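Local coordinates for protein 5'-tyrosyl-DNA phosphodiesterase (Caenorhabditis elegans, PDB 4FVA) that is a magnesium-binding member of the endonuclease/exonuclease/phosphatase family, with the two-sheet fold of the DNase I-like clan, at residues N20-D25 / D203-F208; Q235-R238 / F243-D246. All coordinates share one frame; numbering follows the deposited sequence.

Contact 1 of 2, residues N20-D25 / D203-F208; sequences NIDGLD and DNKQGF. With MG (magnesium ion), chain F.
Asp22 and Lys205 meet beside the magnesium ion, where the ammonium of Lys205 comes up to Asp22 OD1 from across the contact. Asp22 OD1 binds the metal at 2.4 Å and also accepts a hydrogen bond of 3.2 Å from Lys205 NZ in the same salt bridge. The amine comes from the syn side, 18° out of the carboxylate plane, while Asp22 OD2 makes a longer ionic contact with Lys205 NZ, 3.6 Å. One oxygen is thus shared between the ion and the amine. Lys205 NZ takes a second hold on the site by donating to the oxygen of water 2 over 2.9 Å; that water is itself a metal ligand. Lysine suits the place because its long chain spans the gap from the 203-208 loop: bends at chi2 (-62°) and chi4 (67°) swing its end inward. One atom back from the amine, Lys205 CE lies 3.6 Å from Asp25 OD2; the lysine chain runs alongside the Asp25 carboxylate, which pairs instead with Arg27. The metal site follows strand 13-20, on the loop leading to helix 29-43, a placement in keeping with DNase I-like enzymes; Glu52 of strand 47-53 is another ligand. Asp22 starts a type I turn ending at Asp25. Just before it, Asn20 OD1 accepts from Asp22 N over 2.9 Å, an Asx turn that holds the start of this loop, while Asn20 ND2 donates to Glu52 and Asp165.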
loop_
_atom_site.group_PDB
_atom_site.type_symbol
_atom_site.label_atom_id
_atom_site.label_comp_id
_atom_site.label_asym_id
_atom_site.label_seq_id
_atom_site.Cartn_x
_atom_site.Cartn_y
_atom_site.Cartn_z
ATOM N N ASN A 20 -0.552 2.452 -5.589
ATOM C CA ASN A 20 -1.298 3.655 -5.916
ATOM C C ASN A 20 -1.703 3.502 -7.366
ATOM O O ASN A 20 -0.838 3.492 -8.250
ATOM C CB ASN A 20 -0.447 4.906 -5.685
ATOM C CG ASN A 20 -1.147 6.178 -6.121
ATOM O OD1 ASN A 20 -1.915 6.172 -7.084
ATOM N ND2 ASN A 20 -0.896 7.275 -5.403
ATOM N N ILE A 21 -3.003 3.351 -7.611
ATOM C CA ILE A 21 -3.456 3.001 -8.960
ATOM C C ILE A 21 -3.833 4.209 -9.839
ATOM O O ILE A 21 -4.363 4.057 -10.951
ATOM C CB ILE A 21 -4.580 1.946 -8.937
ATOM C CG1 ILE A 21 -5.838 2.477 -8.262
ATOM C CG2 ILE A 21 -4.064 0.618 -8.264
ATOM C CD1 ILE A 21 -6.982 1.486 -8.251
ATOM N N ASP A 22 -3.534 5.408 -9.348
ATOM C CA ASP A 22 -3.648 6.594 -10.194
ATOM C C ASP A 22 -5.058 6.719 -10.759
ATOM O O ASP A 22 -5.236 7.007 -11.946
ATOM C CB ASP A 22 -2.628 6.492 -11.332
ATOM C CG ASP A 22 -2.334 7.827 -12.005
ATOM O OD1 ASP A 22 -2.721 8.875 -11.457
ATOM O OD2 ASP A 22 -1.697 7.814 -13.088
ATOM N N GLY A 23 -6.058 6.522 -9.904
ATOM C CA GLY A 23 -7.444 6.698 -10.320
ATOM C C GLY A 23 -7.802 8.133 -10.692
ATOM O O GLY A 23 -8.803 8.378 -11.382
ATOM N N LEU A 24 -7.000 9.095 -10.239
ATOM C CA LEU A 24 -7.285 10.499 -10.555
ATOM C C LEU A 24 -6.945 10.842 -11.994
ATOM O O LEU A 24 -7.323 11.909 -12.496
ATOM C CB LEU A 24 -6.522 11.436 -9.618
ATOM C CG LEU A 24 -6.973 11.445 -8.166
ATOM C CD1 LEU A 24 -6.077 12.390 -7.360
ATOM C CD2 LEU A 24 -8.460 11.868 -8.091
ATOM N N ASP A 25 -6.210 9.951 -12.654
ATOM C CA ASP A 25 -5.883 10.159 -14.060
ATOM C C ASP A 25 -6.953 9.495 -14.928
ATOM O O ASP A 25 -7.096 8.271 -14.942
ATOM C CB ASP A 25 -4.490 9.619 -14.362
ATOM C CG ASP A 25 -4.116 9.729 -15.829
ATOM O OD1 ASP A 25 -4.879 10.351 -16.608
ATOM O OD2 ASP A 25 -3.048 9.187 -16.203
ATOM N N ASP A 203 6.142 6.998 -17.970
ATOM C CA ASP A 203 5.742 8.196 -18.703
ATOM C C ASP A 203 4.241 8.426 -18.688
ATOM O O ASP A 203 3.718 9.162 -19.526
ATOM C CB ASP A 203 6.258 8.167 -20.153
ATOM C CG ASP A 203 5.717 6.989 -20.955
ATOM O OD1 ASP A 203 4.970 6.163 -20.391
ATOM O OD2 ASP A 203 6.063 6.873 -22.150
ATOM N N ASN A 204 3.537 7.797 -17.753
ATOM C CA ASN A 204 2.121 8.098 -17.608
ATOM C C ASN A 204 1.952 9.595 -17.361
ATOM O O ASN A 204 1.009 10.221 -17.854
ATOM C CB ASN A 204 1.472 7.285 -16.486
ATOM C CG ASN A 204 0.984 5.916 -16.950
ATOM O OD1 ASN A 204 1.572 5.289 -17.839
ATOM N ND2 ASN A 204 -0.127 5.465 -16.366
ATOM N N LYS A 205 2.873 10.164 -16.588
ATOM C CA LYS A 205 2.857 11.600 -16.319
ATOM C C LYS A 205 4.008 12.351 -16.988
ATOM O O LYS A 205 5.167 11.916 -16.969
ATOM C CB LYS A 205 2.861 11.856 -14.813
ATOM C CG LYS A 205 1.696 11.200 -14.130
ATOM C CD LYS A 205 0.398 11.786 -14.667
ATOM C CE LYS A 205 -0.831 11.087 -14.087
ATOM N NZ LYS A 205 -1.007 11.331 -12.633
ATOM N N GLN A 206 3.648 13.473 -17.604
ATOM C CA GLN A 206 4.578 14.381 -18.261
ATOM C C GLN A 206 4.818 15.621 -17.407
ATOM O O GLN A 206 3.991 15.980 -16.566
ATOM C CB GLN A 206 4.034 14.812 -19.619
ATOM C CG GLN A 206 3.085 15.994 -19.534
ATOM C CD GLN A 206 2.584 16.426 -20.891
ATOM O OE1 GLN A 206 2.621 15.656 -21.850
ATOM N NE2 GLN A 206 2.118 17.665 -20.984
ATOM N N GLY A 207 5.967 16.255 -17.612
ATOM C CA GLY A 207 6.253 17.540 -17.000
ATOM C C GLY A 207 7.221 17.401 -15.851
ATOM O O GLY A 207 7.766 18.385 -15.352
ATOM N N PHE A 208 7.448 16.164 -15.438
ATOM C CA PHE A 208 8.461 15.908 -14.444
ATOM C C PHE A 208 9.672 15.722 -15.334
ATOM O O PHE A 208 9.516 15.541 -16.541
ATOM C CB PHE A 208 8.146 14.676 -13.603
ATOM C CG PHE A 208 6.888 14.805 -12.795
ATOM C CD1 PHE A 208 6.796 15.731 -11.765
ATOM C CD2 PHE A 208 5.796 13.997 -13.065
ATOM C CE1 PHE A 208 5.631 15.852 -11.019
ATOM C CE2 PHE A 208 4.632 14.104 -12.322
ATOM C CZ PHE A 208 4.548 15.035 -11.296
HETATM MG MG MG F . -2.370 10.256 -9.568
HETATM O O HOH W 1 -0.968 8.275 -8.961
HETATM O O HOH W 2 -3.112 12.272 -10.949
#

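Contact 2 of 2, residues Q235-R238 / F243-D246; sequences QRIR and FPSD
Within the loop that joins strands 226-232 and 249-255, the chain doubles back so that Arg236 lies against Phe243. The end of the arginine does most of the touching: Arg236 NH2 is 3.4 Å from Phe243 CE2, and Phe243 CE2 sits 3.1 Å above the guanidinium plane, off its centre. The two planes are 52° apart, an oblique meeting and not a stack. A bend at chi3 (-78°) carries the guanidinium over to the ring, and its polar end is held beyond the contact, Arg236 NH1 donating to Leu241 O and forming a salt bridge with Asp203. Arginine suits this place because a corner of the ring can lean over one face of the guanidinium while its N-H groups still serve such acceptors. The ring also packs on the backbone, with Phe243 CE1 3.8 Å from Arg236 N. The two strands are antiparallel neighbours at one side of the six-stranded sheet, and Ser245, Asp246 and His247 form the Ser-Asp-His sequence familiar in this family. Next along the chain from Arg236, Ile237 CD1 reaches to 3.9 Å from Pro244 N and 4.3 Å from Pro244 CG. Both apolar groups also meet helix 29-43, Ile237 against Ala35 and Pro244 against Ile39. Pro244 CD rests 3.6 Å from Gln235 O; as a proline it closes this hydrophobic patch without bringing a backbone N-H.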
loop_
_atom_site.group_PDB
_atom_site.type_symbol
_atom_site.label_atom_id
_atom_site.label_comp_id
_atom_site.label_asym_id
_atom_site.label_seq_id
_atom_site.Cartn_x
_atom_site.Cartn_y
_atom_site.Cartn_z
ATOM N N GLN A 235 4.931 -3.342 -16.687
ATOM C CA GLN A 235 4.795 -3.563 -18.119
ATOM C C GLN A 235 3.739 -2.638 -18.717
ATOM O O GLN A 235 2.678 -2.410 -18.125
ATOM C CB GLN A 235 4.448 -5.028 -18.381
ATOM C CG GLN A 235 4.252 -5.390 -19.834
ATOM C CD GLN A 235 3.936 -6.860 -20.006
ATOM O OE1 GLN A 235 3.978 -7.630 -19.048
ATOM N NE2 GLN A 235 3.592 -7.253 -21.224
ATOM N N ARG A 236 4.056 -2.083 -19.881
ATOM C CA ARG A 236 3.127 -1.218 -20.590
ATOM C C ARG A 236 1.914 -2.008 -21.093
ATOM O O ARG A 236 2.048 -3.152 -21.523
ATOM C CB ARG A 236 3.853 -0.570 -21.777
ATOM C CG ARG A 236 3.284 0.763 -22.209
ATOM C CD ARG A 236 4.084 1.371 -23.360
ATOM N NE ARG A 236 5.333 1.998 -22.920
ATOM C CZ ARG A 236 5.399 3.196 -22.343
ATOM N NH1 ARG A 236 4.288 3.872 -22.110
ATOM N NH2 ARG A 236 6.570 3.714 -21.983
ATOM N N ILE A 237 0.734 -1.398 -21.067
ATOM C CA ILE A 237 -0.439 -2.051 -21.625
ATOM C C ILE A 237 -0.409 -1.871 -23.138
ATOM O O ILE A 237 -0.281 -0.751 -23.620
ATOM C CB ILE A 237 -1.741 -1.454 -21.044
ATOM C CG1 ILE A 237 -1.764 -1.573 -19.506
ATOM C CG2 ILE A 237 -2.951 -2.143 -21.632
ATOM C CD1 ILE A 237 -2.765 -0.623 -18.833
ATOM N N ARG A 238 -0.542 -2.959 -23.893
ATOM C CA ARG A 238 -0.384 -2.860 -25.341
ATOM C C ARG A 238 -1.470 -2.044 -26.026
ATOM O O ARG A 238 -1.166 -1.207 -26.869
ATOM C CB ARG A 238 -0.279 -4.239 -26.003
ATOM C CG ARG A 238 0.059 -4.149 -27.510
ATOM C CD ARG A 238 0.095 -5.523 -28.183
ATOM N NE ARG A 238 0.423 -5.457 -29.609
ATOM C CZ ARG A 238 -0.477 -5.525 -30.588
ATOM N NH1 ARG A 238 -1.764 -5.667 -30.296
ATOM N NH2 ARG A 238 -0.092 -5.459 -31.862
ATOM N N PHE A 243 1.151 2.681 -18.800
ATOM C CA PHE A 243 1.285 1.785 -17.670
ATOM C C PHE A 243 -0.020 1.791 -16.886
ATOM O O PHE A 243 -0.805 2.734 -17.002
ATOM C CB PHE A 243 2.458 2.210 -16.800
ATOM C CG PHE A 243 3.787 2.165 -17.516
ATOM C CD1 PHE A 243 4.511 0.981 -17.585
ATOM C CD2 PHE A 243 4.308 3.305 -18.123
ATOM C CE1 PHE A 243 5.734 0.926 -18.237
ATOM C CE2 PHE A 243 5.537 3.259 -18.793
ATOM C CZ PHE A 243 6.247 2.077 -18.852
ATOM N N PRO A 244 -0.280 0.727 -16.105
ATOM C CA PRO A 244 -1.513 0.723 -15.308
ATOM C C PRO A 244 -1.589 1.949 -14.409
ATOM O O PRO A 244 -2.654 2.525 -14.214
ATOM C CB PRO A 244 -1.372 -0.551 -14.456
ATOM C CG PRO A 244 -0.515 -1.471 -15.300
ATOM C CD PRO A 244 0.485 -0.528 -15.961
ATOM N N SER A 245 -0.440 2.354 -13.892
ATOM C CA SER A 245 -0.355 3.492 -12.982
ATOM C C SER A 245 0.969 4.206 -13.179
ATOM O O SER A 245 1.894 3.631 -13.736
ATOM C CB SER A 245 -0.468 3.003 -11.532
ATOM O OG SER A 245 -0.238 4.060 -10.614
ATOM N N ASP A 246 1.075 5.439 -12.697
ATOM C CA ASP A 246 2.362 6.129 -12.698
ATOM C C ASP A 246 3.260 5.617 -11.570
ATOM O O ASP A 246 4.434 6.005 -11.492
ATOM C CB ASP A 246 2.200 7.655 -12.637
ATOM C CG ASP A 246 1.557 8.124 -11.351
ATOM O OD1 ASP A 246 0.658 7.426 -10.823
ATOM O OD2 ASP A 246 1.956 9.201 -10.857
#

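Contact 1 and contact 2 have centres about 10 Å apart and adjoin along two seams. In one, Asn20 O and Ser245 OG are 2.5 Å apart, a probable hydrogen bond, and Asp22 CG lies 3.2 Å from Asp246 OD1, which brings two acidic groups close together next to the metal. In the other, Asn204 OD1 probably accepts from Phe243 N at 2.8 Å, and Asp203 OD1 packs 3.4 Å from Phe243 CE2, joining the lysine-bearing loop to contact 2. Arg32 of helix 29-43 bonds to carbonyl oxygens of Asp22, Asp25 and Pro244, serving both. The Phe243 side chain remains about 12 Å from the magnesium ion, so the Arg236-Phe243 part is an outer layer, whereas the Ser245-Asp246 end reaches the metal site.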